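Methanogen homoaconitase large subunit (Methanocaldococcus jannaschii, PDB 4KP2) forms the iron-sulfur subunit of a hydro-lyase that converts (R)-homocitrate to homoisocitrate by way of cis-homoaconitate in 2-oxosuberate biosynthesis. Local coordinates at residues Glu46-Pro58 with Trp72-Asn84. Numbering follows the deposited sequence.
Sequences EVDLAMTHDGTTP and WNPDKIVVAFDHN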
ATOM      1  N   GLU A  46     -15.298  11.336 -33.974  1.00 42.62           N
ATOM      2  CA  GLU A  46     -15.515  12.141 -32.781  1.00 44.78           C
ATOM      3  C   GLU A  46     -15.435  11.243 -31.553  1.00 46.69           C
ATOM      4  O   GLU A  46     -16.088  10.205 -31.491  1.00 46.57           O
ATOM      5  CB  GLU A  46     -16.870  12.847 -32.839  1.00 42.97           C
ATOM      6  CG  GLU A  46     -16.979  13.886 -33.945  1.00 58.50           C
ATOM      7  CD  GLU A  46     -18.277  14.665 -33.887  1.00 68.72           C
ATOM      8  OE1 GLU A  46     -19.150  14.308 -33.066  1.00 69.46           O
ATOM      9  OE2 GLU A  46     -18.421  15.636 -34.660  1.00 66.21           O
ATOM     10  N   VAL A  47     -14.627  11.646 -30.579  1.00 41.06           N
ATOM     11  CA  VAL A  47     -14.381  10.819 -29.403  1.00 37.97           C
ATOM     12  C   VAL A  47     -15.472  10.977 -28.347  1.00 41.78           C
ATOM     13  O   VAL A  47     -15.831  12.094 -27.969  1.00 52.15           O
ATOM     14  CB  VAL A  47     -13.004  11.129 -28.785  1.00 44.02           C
ATOM     15  CG1 VAL A  47     -12.732  10.221 -27.598  1.00 41.25           C
ATOM     16  CG2 VAL A  47     -11.918  10.972 -29.837  1.00 44.98           C
ATOM     17  N   ASP A  48     -15.995   9.848 -27.878  1.00 41.07           N
ATOM     18  CA  ASP A  48     -17.055   9.845 -26.876  1.00 45.01           C
ATOM     19  C   ASP A  48     -16.502   9.895 -25.456  1.00 48.63           C
ATOM     20  O   ASP A  48     -17.171  10.363 -24.538  1.00 48.66           O
ATOM     21  CB  ASP A  48     -17.936   8.605 -27.038  1.00 42.74           C
ATOM     22  CG  ASP A  48     -18.756   8.638 -28.306  1.00 46.73           C
ATOM     23  OD1 ASP A  48     -19.265   9.724 -28.651  1.00 56.68           O
ATOM     24  OD2 ASP A  48     -18.891   7.581 -28.957  1.00 48.89           O
ATOM     25  N   LEU A  49     -15.278   9.407 -25.279  1.00 43.52           N
ATOM     26  CA  LEU A  49     -14.678   9.335 -23.953  1.00 44.12           C
ATOM     27  C   LEU A  49     -13.153   9.392 -24.020  1.00 44.54           C
ATOM     28  O   LEU A  49     -12.523   8.592 -24.711  1.00 41.17           O
ATOM     29  CB  LEU A  49     -15.127   8.054 -23.247  1.00 43.94           C
ATOM     30  CG  LEU A  49     -15.007   8.008 -21.724  1.00 41.47           C
ATOM     31  CD1 LEU A  49     -15.877   9.085 -21.101  1.00 39.68           C
ATOM     32  CD2 LEU A  49     -15.395   6.634 -21.200  1.00 41.91           C
ATOM     33  N   ALA A  50     -12.567  10.341 -23.298  1.00 41.33           N
ATOM     34  CA  ALA A  50     -11.116  10.501 -23.268  1.00 46.12           C
ATOM     35  C   ALA A  50     -10.584  10.385 -21.843  1.00 48.09           C
ATOM     36  O   ALA A  50     -11.109  11.012 -20.923  1.00 46.34           O
ATOM     37  CB  ALA A  50     -10.718  11.834 -23.883  1.00 43.29           C
ATOM     38  N   MET A  51      -9.539   9.584 -21.662  1.00 41.24           N
ATOM     39  CA  MET A  51      -9.007   9.323 -20.328  1.00 44.45           C
ATOM     40  C   MET A  51      -7.483   9.227 -20.276  1.00 44.15           C
ATOM     41  O   MET A  51      -6.861   8.568 -21.109  1.00 40.86           O
ATOM     42  CB  MET A  51      -9.639   8.056 -19.741  1.00 50.09           C
ATOM     43  CG  MET A  51      -8.841   7.416 -18.617  1.00 43.45           C
ATOM     44  SD  MET A  51      -7.858   6.013 -19.182  1.00 53.44           S
ATOM     45  CE  MET A  51      -6.308   6.343 -18.350  1.00 42.27           C
ATOM     46  N   THR A  52      -6.893   9.894 -19.289  1.00 43.10           N
ATOM     47  CA  THR A  52      -5.464   9.787 -19.016  1.00 45.65           C
ATOM     48  C   THR A  52      -5.227   9.609 -17.518  1.00 44.91           C
ATOM     49  O   THR A  52      -5.962  10.157 -16.695  1.00 47.87           O
ATOM     50  CB  THR A  52      -4.694  11.025 -19.506  1.00 43.70           C
ATOM     51  OG1 THR A  52      -5.357  12.213 -19.058  1.00 42.82           O
ATOM     52  CG2 THR A  52      -4.614  11.037 -21.026  1.00 40.06           C
ATOM     53  N   HIS A  53      -4.202   8.839 -17.167  1.00 42.26           N
ATOM     54  CA  HIS A  53      -3.891   8.586 -15.762  1.00 41.49           C
ATOM     55  C   HIS A  53      -2.705   9.421 -15.280  1.00 46.10           C
ATOM     56  O   HIS A  53      -2.141  10.209 -16.039  1.00 49.84           O
ATOM     57  CB  HIS A  53      -3.635   7.095 -15.521  1.00 45.07           C
ATOM     58  CG  HIS A  53      -2.575   6.510 -16.404  1.00 46.54           C
ATOM     59  ND1 HIS A  53      -1.229   6.678 -16.162  1.00 44.49           N
ATOM     60  CD2 HIS A  53      -2.665   5.755 -17.523  1.00 46.90           C
ATOM     61  CE1 HIS A  53      -0.535   6.053 -17.097  1.00 46.71           C
ATOM     62  NE2 HIS A  53      -1.382   5.485 -17.936  1.00 49.87           N
ATOM     63  N   ASP A  54      -2.330   9.235 -14.015  1.00 43.26           N
ATOM     64  CA  ASP A  54      -1.287  10.041 -13.380  1.00 46.14           C
ATOM     65  C   ASP A  54       0.066   9.972 -14.086  1.00 49.72           C
ATOM     66  O   ASP A  54       0.918  10.838 -13.895  1.00 48.72           O
ATOM     67  CB  ASP A  54      -1.127   9.648 -11.908  1.00 45.45           C
ATOM     68  CG  ASP A  54      -0.817   8.176 -11.727  1.00 48.97           C
ATOM     69  OD1 ASP A  54      -1.342   7.356 -12.510  1.00 52.56           O
ATOM     70  OD2 ASP A  54      -0.049   7.837 -10.803  1.00 47.31           O
ATOM     71  N   GLY A  55       0.259   8.940 -14.898  1.00 44.90           N
ATOM     72  CA  GLY A  55       1.501   8.772 -15.628  1.00 43.92           C
ATOM     73  C   GLY A  55       1.468   9.406 -17.005  1.00 46.66           C
ATOM     74  O   GLY A  55       2.514   9.688 -17.591  1.00 45.84           O
ATOM     75  N   THR A  56       0.265   9.637 -17.525  1.00 41.36           N
ATOM     76  CA  THR A  56       0.113  10.172 -18.874  1.00 46.20           C
ATOM     77  C   THR A  56      -0.631  11.508 -18.923  1.00 50.58           C
ATOM     78  O   THR A  56      -0.545  12.232 -19.914  1.00 47.37           O
ATOM     79  CB  THR A  56      -0.582   9.161 -19.808  1.00 42.94           C
ATOM     80  OG1 THR A  56      -1.816   8.731 -19.220  1.00 42.24           O
ATOM     81  CG2 THR A  56       0.314   7.954 -20.036  1.00 32.67           C
ATOM     82  N   THR A  57      -1.360  11.830 -17.857  1.00 48.90           N
ATOM     83  CA  THR A  57      -2.046  13.120 -17.769  1.00 48.25           C
ATOM     84  C   THR A  57      -1.096  14.327 -17.832  1.00 47.11           C
ATOM     85  O   THR A  57      -1.343  15.258 -18.600  1.00 42.87           O
ATOM     86  CB  THR A  57      -2.965  13.222 -16.523  1.00 46.77           C
ATOM     87  OG1 THR A  57      -3.930  12.164 -16.544  1.00 42.80           O
ATOM     88  CG2 THR A  57      -3.689  14.562 -16.498  1.00 44.49           C
ATOM     89  N   PRO A  58      -0.007  14.324 -17.034  1.00 48.52           N
ATOM     90  CA  PRO A  58       0.903  15.472 -17.136  1.00 51.98           C
ATOM     91  C   PRO A  58       1.617  15.509 -18.481  1.00 47.58           C
ATOM     92  O   PRO A  58       1.980  16.583 -18.959  1.00 45.27           O
ATOM     93  CB  PRO A  58       1.922  15.213 -16.022  1.00 48.35           C
ATOM     94  CG  PRO A  58       1.263  14.252 -15.107  1.00 49.17           C
ATOM     95  CD  PRO A  58       0.422  13.392 -15.977  1.00 44.96           C
ATOM     96  N   TRP A  72     -12.035  20.466 -25.322  1.00 54.95           N
ATOM     97  CA  TRP A  72     -13.264  20.515 -26.102  1.00 55.11           C
ATOM     98  C   TRP A  72     -14.499  20.217 -25.254  1.00 56.76           C
ATOM     99  O   TRP A  72     -15.524  20.875 -25.397  1.00 62.33           O
ATOM    100  CB  TRP A  72     -13.181  19.582 -27.317  1.00 47.31           C
ATOM    101  CG  TRP A  72     -13.892  18.273 -27.151  1.00 55.94           C
ATOM    102  CD1 TRP A  72     -15.134  17.953 -27.612  1.00 52.81           C
ATOM    103  CD2 TRP A  72     -13.403  17.110 -26.473  1.00 54.66           C
ATOM    104  NE1 TRP A  72     -15.450  16.661 -27.268  1.00 54.97           N
ATOM    105  CE2 TRP A  72     -14.402  16.121 -26.568  1.00 49.33           C
ATOM    106  CE3 TRP A  72     -12.215  16.806 -25.800  1.00 48.72           C
ATOM    107  CZ2 TRP A  72     -14.253  14.853 -26.014  1.00 48.23           C
ATOM    108  CZ3 TRP A  72     -12.068  15.545 -25.249  1.00 50.43           C
ATOM    109  CH2 TRP A  72     -13.081  14.585 -25.360  1.00 49.86           C
ATOM    110  N   ASN A  73     -14.392  19.241 -24.357  1.00 54.57           N
ATOM    111  CA  ASN A  73     -15.525  18.850 -23.526  1.00 55.58           C
ATOM    112  C   ASN A  73     -15.070  18.170 -22.240  1.00 53.01           C
ATOM    113  O   ASN A  73     -14.725  16.990 -22.250  1.00 56.80           O
ATOM    114  CB  ASN A  73     -16.464  17.927 -24.308  1.00 57.39           C
ATOM    115  CG  ASN A  73     -17.833  17.794 -23.661  1.00 62.25           C
ATOM    116  OD1 ASN A  73     -17.965  17.811 -22.436  1.00 67.34           O
ATOM    117  ND2 ASN A  73     -18.863  17.660 -24.488  1.00 58.74           N
ATOM    118  N   PRO A  74     -15.075  18.918 -21.126  1.00 57.14           N
ATOM    119  CA  PRO A  74     -14.665  18.418 -19.808  1.00 56.84           C
ATOM    120  C   PRO A  74     -15.500  17.228 -19.347  1.00 49.21           C
ATOM    121  O   PRO A  74     -14.976  16.335 -18.681  1.00 53.61           O
ATOM    122  CB  PRO A  74     -14.920  19.615 -18.887  1.00 57.41           C
ATOM    123  CG  PRO A  74     -14.854  20.800 -19.779  1.00 56.61           C
ATOM    124  CD  PRO A  74     -15.438  20.345 -21.082  1.00 62.84           C
ATOM    125  N   ASP A  75     -16.783  17.220 -19.697  1.00 50.87           N
ATOM    126  CA  ASP A  75     -17.678  16.137 -19.304  1.00 54.21           C
ATOM    127  C   ASP A  75     -17.293  14.816 -19.965  1.00 49.88           C
ATOM    128  O   ASP A  75     -17.567  13.742 -19.428  1.00 46.63           O
ATOM    129  CB  ASP A  75     -19.127  16.489 -19.647  1.00 54.02           C
ATOM    130  CG  ASP A  75     -19.640  17.675 -18.858  1.00 55.99           C
ATOM    131  OD1 ASP A  75     -18.808  18.458 -18.355  1.00 62.10           O
ATOM    132  OD2 ASP A  75     -20.874  17.828 -18.745  1.00 54.06           O
ATOM    133  N   LYS A  76     -16.658  14.903 -21.131  1.00 54.16           N
ATOM    134  CA  LYS A  76     -16.225  13.717 -21.860  1.00 52.77           C
ATOM    135  C   LYS A  76     -14.812  13.294 -21.468  1.00 54.78           C
ATOM    136  O   LYS A  76     -14.277  12.327 -22.007  1.00 55.99           O
ATOM    137  CB  LYS A  76     -16.291  13.961 -23.368  1.00 55.48           C
ATOM    138  CG  LYS A  76     -17.589  13.524 -24.034  1.00 55.77           C
ATOM    139  CD  LYS A  76     -18.761  14.403 -23.637  1.00 59.92           C
ATOM    140  CE  LYS A  76     -20.011  14.019 -24.415  1.00 59.44           C
ATOM    141  NZ  LYS A  76     -19.799  14.128 -25.887  1.00 61.22           N
ATOM    142  N   ILE A  77     -14.211  14.020 -20.531  1.00 49.85           N
ATOM    143  CA  ILE A  77     -12.846  13.735 -20.097  1.00 51.37           C
ATOM    144  C   ILE A  77     -12.811  13.123 -18.698  1.00 50.23           C
ATOM    145  O   ILE A  77     -13.476  13.608 -17.783  1.00 58.11           O
ATOM    146  CB  ILE A  77     -11.976  15.007 -20.115  1.00 50.30           C
ATOM    147  CG1 ILE A  77     -11.948  15.613 -21.518  1.00 44.19           C
ATOM    148  CG2 ILE A  77     -10.562  14.699 -19.648  1.00 50.10           C
ATOM    149  CD1 ILE A  77     -11.177  16.909 -21.606  1.00 45.05           C
ATOM    150  N   VAL A  78     -12.035  12.055 -18.540  1.00 44.85           N
ATOM    151  CA  VAL A  78     -11.902  11.384 -17.252  1.00 48.85           C
ATOM    152  C   VAL A  78     -10.439  11.287 -16.822  1.00 43.99           C
ATOM    153  O   VAL A  78      -9.583  10.863 -17.596  1.00 39.26           O
ATOM    154  CB  VAL A  78     -12.512   9.966 -17.289  1.00 51.40           C
ATOM    155  CG1 VAL A  78     -12.280   9.247 -15.967  1.00 43.91           C
ATOM    156  CG2 VAL A  78     -13.999  10.032 -17.612  1.00 49.14           C
ATOM    157  N   VAL A  79     -10.158  11.686 -15.587  1.00 41.70           N
ATOM    158  CA  VAL A  79      -8.812  11.580 -15.035  1.00 43.96           C
ATOM    159  C   VAL A  79      -8.818  10.744 -13.760  1.00 44.43           C
ATOM    160  O   VAL A  79      -9.594  11.004 -12.841  1.00 46.03           O
ATOM    161  CB  VAL A  79      -8.212  12.966 -14.731  1.00 38.24           C
ATOM    162  CG1 VAL A  79      -6.821  12.823 -14.134  1.00 39.19           C
ATOM    163  CG2 VAL A  79      -8.167  13.812 -15.993  1.00 39.10           C
ATOM    164  N   ALA A  80      -7.951   9.737 -13.708  1.00 42.20           N
ATOM    165  CA  ALA A  80      -7.884   8.849 -12.552  1.00 43.75           C
ATOM    166  C   ALA A  80      -6.449   8.462 -12.198  1.00 42.62           C
ATOM    167  O   ALA A  80      -5.688   8.007 -13.052  1.00 37.83           O
ATOM    168  CB  ALA A  80      -8.725   7.606 -12.791  1.00 41.15           C
ATOM    169  N   PHE A  81      -6.091   8.647 -10.931  1.00 44.87           N
ATOM    170  CA  PHE A  81      -4.764   8.284 -10.449  1.00 48.70           C
ATOM    171  C   PHE A  81      -4.765   6.835  -9.981  1.00 44.51           C
ATOM    172  O   PHE A  81      -5.592   6.447  -9.154  1.00 47.29           O
ATOM    173  CB  PHE A  81      -4.336   9.196  -9.296  1.00 46.77           C
ATOM    174  CG  PHE A  81      -4.218  10.647  -9.673  1.00 45.45           C
ATOM    175  CD1 PHE A  81      -4.187  11.039 -11.003  1.00 47.66           C
ATOM    176  CD2 PHE A  81      -4.132  11.622  -8.694  1.00 47.13           C
ATOM    177  CE1 PHE A  81      -4.078  12.372 -11.346  1.00 47.93           C
ATOM    178  CE2 PHE A  81      -4.021  12.957  -9.031  1.00 44.14           C
ATOM    179  CZ  PHE A  81      -3.995  13.332 -10.357  1.00 45.20           C
ATOM    180  N   ASP A  82      -3.840   6.036 -10.503  1.00 44.45           N
ATOM    181  CA  ASP A  82      -3.803   4.618 -10.167  1.00 45.83           C
ATOM    182  C   ASP A  82      -2.408   4.008 -10.278  1.00 44.01           C
ATOM    183  O   ASP A  82      -2.062   3.099  -9.525  1.00 50.77           O
ATOM    184  CB  ASP A  82      -4.783   3.839 -11.047  1.00 41.42           C
ATOM    185  CG  ASP A  82      -4.419   3.898 -12.518  1.00 43.25           C
ATOM    186  OD1 ASP A  82      -3.834   4.915 -12.949  1.00 46.84           O
ATOM    187  OD2 ASP A  82      -4.718   2.927 -13.243  1.00 48.09           O
ATOM    188  N   HIS A  83      -1.613   4.507 -11.218  1.00 47.14           N
ATOM    189  CA  HIS A  83      -0.292   3.944 -11.479  1.00 51.34           C
ATOM    190  C   HIS A  83       0.682   4.142 -10.320  1.00 49.98           C
ATOM    191  O   HIS A  83       1.421   3.225  -9.959  1.00 49.66           O
ATOM    192  CB  HIS A  83       0.298   4.534 -12.761  1.00 47.71           C
ATOM    193  CG  HIS A  83      -0.236   3.913 -14.013  1.00 47.15           C
ATOM    194  ND1 HIS A  83      -1.582   3.848 -14.299  1.00 49.72           N
ATOM    195  CD2 HIS A  83       0.399   3.327 -15.056  1.00 46.61           C
ATOM    196  CE1 HIS A  83      -1.754   3.249 -15.463  1.00 52.35           C
ATOM    197  NE2 HIS A  83      -0.568   2.923 -15.944  1.00 52.88           N
ATOM    198  N   ASN A  84       0.683   5.340  -9.745  1.00 46.23           N
ATOM    199  CA  ASN A  84       1.626   5.675  -8.685  1.00 50.86           C
ATOM    200  C   ASN A  84       0.930   6.194  -7.433  1.00 51.03           C
ATOM    201  O   ASN A  84       1.170   7.323  -7.003  1.00 54.29           O
ATOM    202  CB  ASN A  84       2.635   6.710  -9.187  1.00 56.72           C
ATOM    203  CG  ASN A  84       3.369   6.253 -10.434  1.00 59.86           C
ATOM    204  OD1 ASN A  84       4.435   5.644 -10.351  1.00 66.50           O
ATOM    205  ND2 ASN A  84       2.799   6.545 -11.598  1.00 48.01           N
TER
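Ala50 and Val78 sit on neighbouring parallel strands, 49-53 and 77-80, joined through helix 57-67 as a beta-alpha-beta crossover of the aconitase-family alpha-beta-alpha sandwich. Ala50 N bonds to Lys76 O at 2.9 Å and Val78 N to Ala50 O at 2.8 Å; Thr52 N to Val78 O is a weaker bond. On one face, Leu49 CD1 lies against Val78 CG2, with helix 119-126 covering them. On the other, Ala50 CB meets the edge of the Trp72 ring at CH2 (3.9 Å), and helix 156-165 packs over that side.

Asp54, its CG held between backbone N and carbonyl carbon (chi1 57°), reaches across to residues 82-84. Asp54 OD1 accepts His83 N on its syn side at 3.1 Å, plus a long, weak bond from Asp82 N. Asp54 OD2 takes Asn84 N on its syn lone pair at 2.8 Å, while Asn84 ND2 reaches it from above the carboxylate plane. A leucine in place of Asp54 would probably leave these amides without their acceptors and the loop freer to shift.

That loop presents His83 near Cys383, a predicted [4Fe-4S] cluster ligand. The imidazoles of His53 and His83 stack face to face, centroids 3.5 Å apart and planes only 7° off parallel, while Thr56 OG1 covers the other face of His53. Rotation of His83 is fixed by its own neighbour: His83 ND1 donates almost straight, in the ring plane, to Asp82 OD1 at 2.8 Å, and Asp82 OD2 is held in turn by Cys119 N.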